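Local coordinates for protein arginyl-tRNA synthetase, putative (Plasmodium falciparum, PDB 5JLD) that probably attaches L-arginine to its cognate tRNA at the expense of ATP, as a class I aminoacyl-tRNA synthetase acting in cytoplasmic protein synthesis, at residues Glu275-Tyr278 with Val279-Ser283; Ala330-Tyr333 with Tyr334-Gln338. All coordinates share one frame; numbering follows the deposited sequence.

Contact 1: Glu275-Tyr278 with Val279-Ser283; sequences ESFY and VPMLS
A local turn contact, where Tyr278 and Phe277 meet Val279 and Met281, joins the end of the loop after strand 271-272 to the start of helix 282-292 in the class I catalytic domain. Two backbone bonds, each spanning three residues, hold it: Val279 N to Ser276 O at 3.0 Å, then Met281 N to Tyr278 O at 2.9 Å. The first is bent, 149° at the hydrogen, and its donor stands well above the carbonyl plane of Ser276. This i to i+3 pairing gives two successive turns leading into helix 282-292. Pro280, which has no N-H to give, sets CD 3.5 Å from Phe277 O. Met281 CG lies between its own backbone N and carbonyl carbon (chi1 67°), a setting that lays CG 3.3 Å from Tyr278 O. From there the thioether bends back: SD comes to the edge of the Tyr278 ring, near its plane, 4.3 Å from CD1, and CE approaches Phe277 CE2 obliquely at 4.2 Å. Val279 CB and CG2 both rest against Ser276 O, CB at 3.3 Å. Ser276 OG bonds to Asp180, while Tyr278 is buried against Ala331 and Arg335 of helix 326-337.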
ATOM      1  N   GLU A 275      11.139 -18.551  -8.555  1.00 40.45           N
ATOM      2  CA  GLU A 275      10.494 -19.724  -9.134  1.00 50.96           C
ATOM      3  C   GLU A 275      11.252 -21.020  -8.781  1.00 48.54           C
ATOM      4  O   GLU A 275      10.640 -22.034  -8.443  1.00 48.31           O
ATOM      5  CB  GLU A 275      10.394 -19.565 -10.659  1.00 57.11           C
ATOM      6  CG  GLU A 275       9.439 -18.450 -11.082  1.00 68.05           C
ATOM      7  CD  GLU A 275       9.565 -18.054 -12.546  1.00 74.86           C
ATOM      8  OE1 GLU A 275      10.583 -18.397 -13.195  1.00 64.98           O
ATOM      9  OE2 GLU A 275       8.641 -17.364 -13.035  1.00 81.94           O
ATOM     10  N   SER A 276      12.583 -20.967  -8.845  1.00 47.36           N
ATOM     11  CA  SER A 276      13.432 -22.139  -8.577  1.00 44.08           C
ATOM     12  C   SER A 276      13.093 -22.763  -7.230  1.00 45.96           C
ATOM     13  O   SER A 276      13.074 -23.992  -7.094  1.00 49.67           O
ATOM     14  CB  SER A 276      14.920 -21.764  -8.612  1.00 43.64           C
ATOM     15  OG  SER A 276      15.264 -20.877  -7.552  1.00 48.19           O
ATOM     16  N   PHE A 277      12.783 -21.902  -6.258  1.00 49.21           N
ATOM     17  CA  PHE A 277      12.481 -22.337  -4.892  1.00 51.01           C
ATOM     18  C   PHE A 277      11.361 -23.370  -4.862  1.00 48.84           C
ATOM     19  O   PHE A 277      11.346 -24.248  -4.000  1.00 44.15           O
ATOM     20  CB  PHE A 277      12.118 -21.137  -3.997  1.00 44.52           C
ATOM     21  CG  PHE A 277      11.767 -21.518  -2.571  1.00 45.20           C
ATOM     22  CD1 PHE A 277      12.764 -21.696  -1.614  1.00 49.97           C
ATOM     23  CD2 PHE A 277      10.449 -21.709  -2.192  1.00 40.88           C
ATOM     24  CE1 PHE A 277      12.449 -22.050  -0.299  1.00 48.95           C
ATOM     25  CE2 PHE A 277      10.125 -22.075  -0.876  1.00 45.34           C
ATOM     26  CZ  PHE A 277      11.129 -22.242   0.072  1.00 44.14           C
ATOM     27  N   TYR A 278      10.433 -23.295  -5.809  1.00 39.81           N
ATOM     28  CA  TYR A 278       9.298 -24.207  -5.734  1.00 40.51           C
ATOM     29  C   TYR A 278       9.508 -25.488  -6.533  1.00 42.12           C
ATOM     30  O   TYR A 278       8.757 -26.452  -6.383  1.00 43.60           O
ATOM     31  CB  TYR A 278       8.033 -23.491  -6.186  1.00 43.31           C
ATOM     32  CG  TYR A 278       7.793 -22.235  -5.373  1.00 47.47           C
ATOM     33  CD1 TYR A 278       7.142 -22.296  -4.135  1.00 44.19           C
ATOM     34  CD2 TYR A 278       8.229 -20.995  -5.830  1.00 38.01           C
ATOM     35  CE1 TYR A 278       6.908 -21.137  -3.371  1.00 39.97           C
ATOM     36  CE2 TYR A 278       8.009 -19.834  -5.083  1.00 41.15           C
ATOM     37  CZ  TYR A 278       7.351 -19.915  -3.848  1.00 39.84           C
ATOM     38  OH  TYR A 278       7.146 -18.775  -3.114  1.00 38.30           O
ATOM     39  N   VAL A 279      10.542 -25.492  -7.367  1.00 41.17           N
ATOM     40  CA  VAL A 279      10.757 -26.606  -8.270  1.00 42.58           C
ATOM     41  C   VAL A 279      10.775 -27.985  -7.555  1.00 50.70           C
ATOM     42  O   VAL A 279      10.137 -28.918  -8.034  1.00 45.85           O
ATOM     43  CB  VAL A 279      12.051 -26.379  -9.087  1.00 47.70           C
ATOM     44  CG1 VAL A 279      12.489 -27.654  -9.819  1.00 44.22           C
ATOM     45  CG2 VAL A 279      11.825 -25.219 -10.074  1.00 45.82           C
ATOM     46  N   PRO A 280      11.440 -28.105  -6.385  1.00 46.46           N
ATOM     47  CA  PRO A 280      11.424 -29.434  -5.738  1.00 44.60           C
ATOM     48  C   PRO A 280      10.089 -29.862  -5.101  1.00 46.26           C
ATOM     49  O   PRO A 280      10.053 -30.941  -4.528  1.00 44.72           O
ATOM     50  CB  PRO A 280      12.476 -29.303  -4.629  1.00 42.72           C
ATOM     51  CG  PRO A 280      13.292 -28.088  -4.989  1.00 51.90           C
ATOM     52  CD  PRO A 280      12.332 -27.170  -5.674  1.00 45.03           C
ATOM     53  N   MET A 281       9.029 -29.064  -5.162  1.00 40.88           N
ATOM     54  CA  MET A 281       7.778 -29.517  -4.560  1.00 49.20           C
ATOM     55  C   MET A 281       6.636 -29.617  -5.576  1.00 53.74           C
ATOM     56  O   MET A 281       5.528 -30.076  -5.242  1.00 50.55           O
ATOM     57  CB  MET A 281       7.393 -28.615  -3.383  1.00 39.39           C
ATOM     58  CG  MET A 281       7.008 -27.187  -3.715  1.00 41.66           C
ATOM     59  SD  MET A 281       6.768 -26.174  -2.211  1.00 46.49           S
ATOM     60  CE  MET A 281       8.476 -25.879  -1.722  1.00 38.38           C
ATOM     61  N   LEU A 282       6.937 -29.256  -6.826  1.00 40.63           N
ATOM     62  CA  LEU A 282       5.929 -29.219  -7.889  1.00 43.80           C
ATOM     63  C   LEU A 282       5.175 -30.559  -8.057  1.00 41.09           C
ATOM     64  O   LEU A 282       3.944 -30.583  -8.132  1.00 42.36           O
ATOM     65  CB  LEU A 282       6.589 -28.805  -9.208  1.00 45.12           C
ATOM     66  CG  LEU A 282       7.103 -27.361  -9.323  1.00 47.02           C
ATOM     67  CD1 LEU A 282       7.776 -27.095 -10.672  1.00 41.96           C
ATOM     68  CD2 LEU A 282       5.956 -26.353  -9.101  1.00 42.20           C
ATOM     69  N   SER A 283       5.902 -31.674  -8.061  1.00 41.89           N
ATOM     70  CA  SER A 283       5.253 -32.979  -8.247  1.00 42.42           C
ATOM     71  C   SER A 283       4.302 -33.229  -7.070  1.00 41.78           C
ATOM     72  O   SER A 283       3.146 -33.628  -7.270  1.00 50.34           O
ATOM     73  CB  SER A 283       6.290 -34.096  -8.382  1.00 47.23           C
ATOM     74  OG  SER A 283       6.768 -34.166  -9.715  1.00 48.55           O
TER

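Contact 2: Ala330-Tyr333 with Tyr334-Gln338; sequences AALY and YRLTQ
Tyr333 lays one face of its ring over the hydroxyl of Thr337, whose OG1 sits 3.5 Å from CZ and is offset toward the rim. With CG anti to the backbone N (chi1 162°) the ring leans toward the following turn, and CD2 comes to 3.2 Å from Tyr334 N; the Trp368 ring meets it edge-to-face. Thr337 turns its hydroxyl back to the preceding turn: OG1 donates to Tyr333 O at 2.8 Å, while Thr337 N donates to the same oxygen from the opposite face of the carbonyl plane. Two donors thus grip one acceptor, the side-chain bond replicating the i to i+4 reach of the backbone bond in the last turn of helix 326-337. Gln338 NE2 in turn gives a hydrogen to Thr337 OG1 at 2.6 Å, a chain of bonds from amide to hydroxyl to carbonyl; the Gln338 amide plane is 30° from the plane of the Tyr333 ring. Leu332 and Leu336 cross at an angle, CG 4.0 Å from CD1. Arg335 runs extended past Ala331, CG 3.2 Å from Ala331 O, and Ala331 CB lies over one guanidinium face; the charge itself is met by Asp137 in a salt bridge. Tyr333 packs on helix 282-292, and Leu332 on both helix 353-364 and strand 343-349 of the parallel sheet.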
ATOM      1  N   ALA A 330       1.727 -23.664  -6.961  1.00 50.75           N
ATOM      2  CA  ALA A 330       2.595 -24.215  -5.919  1.00 45.14           C
ATOM      3  C   ALA A 330       2.964 -23.149  -4.906  1.00 46.86           C
ATOM      4  O   ALA A 330       2.995 -23.421  -3.708  1.00 45.09           O
ATOM      5  CB  ALA A 330       3.891 -24.845  -6.526  1.00 37.62           C
ATOM      6  N   ALA A 331       3.264 -21.940  -5.373  1.00 43.25           N
ATOM      7  CA  ALA A 331       3.638 -20.889  -4.435  1.00 40.04           C
ATOM      8  C   ALA A 331       2.476 -20.607  -3.488  1.00 42.50           C
ATOM      9  O   ALA A 331       2.691 -20.444  -2.281  1.00 41.55           O
ATOM     10  CB  ALA A 331       4.064 -19.617  -5.161  1.00 38.04           C
ATOM     11  N   LEU A 332       1.247 -20.565  -4.010  1.00 40.81           N
ATOM     12  CA  LEU A 332       0.124 -20.269  -3.100  1.00 38.91           C
ATOM     13  C   LEU A 332      -0.100 -21.450  -2.134  1.00 36.65           C
ATOM     14  O   LEU A 332      -0.373 -21.241  -0.947  1.00 38.69           O
ATOM     15  CB  LEU A 332      -1.151 -19.941  -3.877  1.00 42.37           C
ATOM     16  CG  LEU A 332      -2.304 -19.292  -3.101  1.00 45.49           C
ATOM     17  CD1 LEU A 332      -1.838 -18.262  -2.054  1.00 36.01           C
ATOM     18  CD2 LEU A 332      -3.237 -18.623  -4.099  1.00 33.90           C
ATOM     19  N   TYR A 333       0.023 -22.678  -2.648  1.00 34.46           N
ATOM     20  CA  TYR A 333       0.046 -23.877  -1.789  1.00 43.73           C
ATOM     21  C   TYR A 333       1.025 -23.737  -0.617  1.00 38.93           C
ATOM     22  O   TYR A 333       0.690 -24.009   0.547  1.00 42.61           O
ATOM     23  CB  TYR A 333       0.421 -25.130  -2.600  1.00 45.76           C
ATOM     24  CG  TYR A 333       0.883 -26.279  -1.719  1.00 43.49           C
ATOM     25  CD1 TYR A 333      -0.032 -27.130  -1.114  1.00 41.04           C
ATOM     26  CD2 TYR A 333       2.236 -26.485  -1.466  1.00 41.69           C
ATOM     27  CE1 TYR A 333       0.392 -28.166  -0.287  1.00 44.04           C
ATOM     28  CE2 TYR A 333       2.664 -27.511  -0.644  1.00 44.11           C
ATOM     29  CZ  TYR A 333       1.740 -28.351  -0.066  1.00 47.51           C
ATOM     30  OH  TYR A 333       2.171 -29.366   0.741  1.00 58.20           O
ATOM     31  N   TYR A 334       2.241 -23.310  -0.943  1.00 45.36           N
ATOM     32  CA  TYR A 334       3.304 -23.154   0.038  1.00 46.05           C
ATOM     33  C   TYR A 334       2.949 -22.076   1.060  1.00 43.93           C
ATOM     34  O   TYR A 334       3.083 -22.289   2.250  1.00 46.31           O
ATOM     35  CB  TYR A 334       4.633 -22.819  -0.653  1.00 43.58           C
ATOM     36  CG  TYR A 334       5.777 -22.522   0.306  1.00 40.50           C
ATOM     37  CD1 TYR A 334       6.532 -23.547   0.874  1.00 36.17           C
ATOM     38  CD2 TYR A 334       6.089 -21.205   0.651  1.00 39.81           C
ATOM     39  CE1 TYR A 334       7.587 -23.263   1.764  1.00 36.47           C
ATOM     40  CE2 TYR A 334       7.123 -20.916   1.523  1.00 41.54           C
ATOM     41  CZ  TYR A 334       7.865 -21.945   2.081  1.00 42.37           C
ATOM     42  OH  TYR A 334       8.877 -21.618   2.942  1.00 51.14           O
ATOM     43  N   ARG A 335       2.491 -20.925   0.584  1.00 41.38           N
ATOM     44  CA  ARG A 335       2.170 -19.807   1.472  1.00 37.84           C
ATOM     45  C   ARG A 335       1.038 -20.178   2.423  1.00 37.45           C
ATOM     46  O   ARG A 335       1.066 -19.826   3.604  1.00 34.48           O
ATOM     47  CB  ARG A 335       1.822 -18.562   0.641  1.00 36.03           C
ATOM     48  CG  ARG A 335       3.035 -18.092  -0.162  1.00 36.90           C
ATOM     49  CD  ARG A 335       2.704 -17.167  -1.318  1.00 35.99           C
ATOM     50  NE  ARG A 335       3.950 -16.669  -1.896  1.00 41.23           N
ATOM     51  CZ  ARG A 335       4.056 -15.826  -2.919  1.00 39.95           C
ATOM     52  NH1 ARG A 335       2.978 -15.322  -3.527  1.00 40.06           N
ATOM     53  NH2 ARG A 335       5.263 -15.464  -3.323  1.00 35.32           N
ATOM     54  N   LEU A 336       0.072 -20.941   1.926  1.00 43.38           N
ATOM     55  CA  LEU A 336      -1.096 -21.278   2.746  1.00 46.04           C
ATOM     56  C   LEU A 336      -0.817 -22.400   3.757  1.00 45.61           C
ATOM     57  O   LEU A 336      -1.241 -22.314   4.922  1.00 41.71           O
ATOM     58  CB  LEU A 336      -2.266 -21.667   1.843  1.00 41.24           C
ATOM     59  CG  LEU A 336      -2.914 -20.491   1.110  1.00 43.04           C
ATOM     60  CD1 LEU A 336      -3.921 -21.014   0.118  1.00 43.27           C
ATOM     61  CD2 LEU A 336      -3.584 -19.544   2.096  1.00 43.49           C
ATOM     62  N   THR A 337      -0.108 -23.443   3.314  1.00 43.70           N
ATOM     63  CA  THR A 337       0.097 -24.618   4.166  1.00 45.67           C
ATOM     64  C   THR A 337       1.376 -24.531   5.007  1.00 43.99           C
ATOM     65  O   THR A 337       1.417 -25.042   6.122  1.00 45.56           O
ATOM     66  CB  THR A 337       0.135 -25.934   3.331  1.00 42.75           C
ATOM     67  OG1 THR A 337       1.293 -25.945   2.490  1.00 43.45           O
ATOM     68  CG2 THR A 337      -1.123 -26.070   2.465  1.00 41.39           C
ATOM     69  N   GLN A 338       2.420 -23.888   4.489  1.00 37.46           N
ATOM     70  CA  GLN A 338       3.703 -23.900   5.193  1.00 43.11           C
ATOM     71  C   GLN A 338       3.970 -22.596   5.939  1.00 45.82           C
ATOM     72  O   GLN A 338       4.594 -22.610   6.995  1.00 47.66           O
ATOM     73  CB  GLN A 338       4.861 -24.213   4.217  1.00 37.99           C
ATOM     74  CG  GLN A 338       4.581 -25.414   3.301  1.00 43.41           C
ATOM     75  CD  GLN A 338       4.248 -26.711   4.058  1.00 46.97           C
ATOM     76  OE1 GLN A 338       4.965 -27.124   4.983  1.00 44.26           O
ATOM     77  NE2 GLN A 338       3.157 -27.364   3.652  1.00 39.76           N
TER

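In the fold
Running from the N terminus, the chain leaves strand 271-272, an outermost strand of the five-stranded parallel sheet, and contact 1 turns it into helix 282-292. Contact 2 comes later, along helix 326-337 just ahead of strand 343-349 of the same sheet. Each is closed within its own continuous stretch, so they follow in series without nesting or crossing, their centres about 11 Å apart. They nevertheless touch: Tyr278 CE1 lies 3.4 Å from Ala331 CA, Leu282 CD2 packs on Ala330 CB at 3.6 Å, and the rings of Phe277 and Tyr334 meet edge-to-face. The turn of 275-283 is thereby laid against helix 326-337 within the catalytic domain.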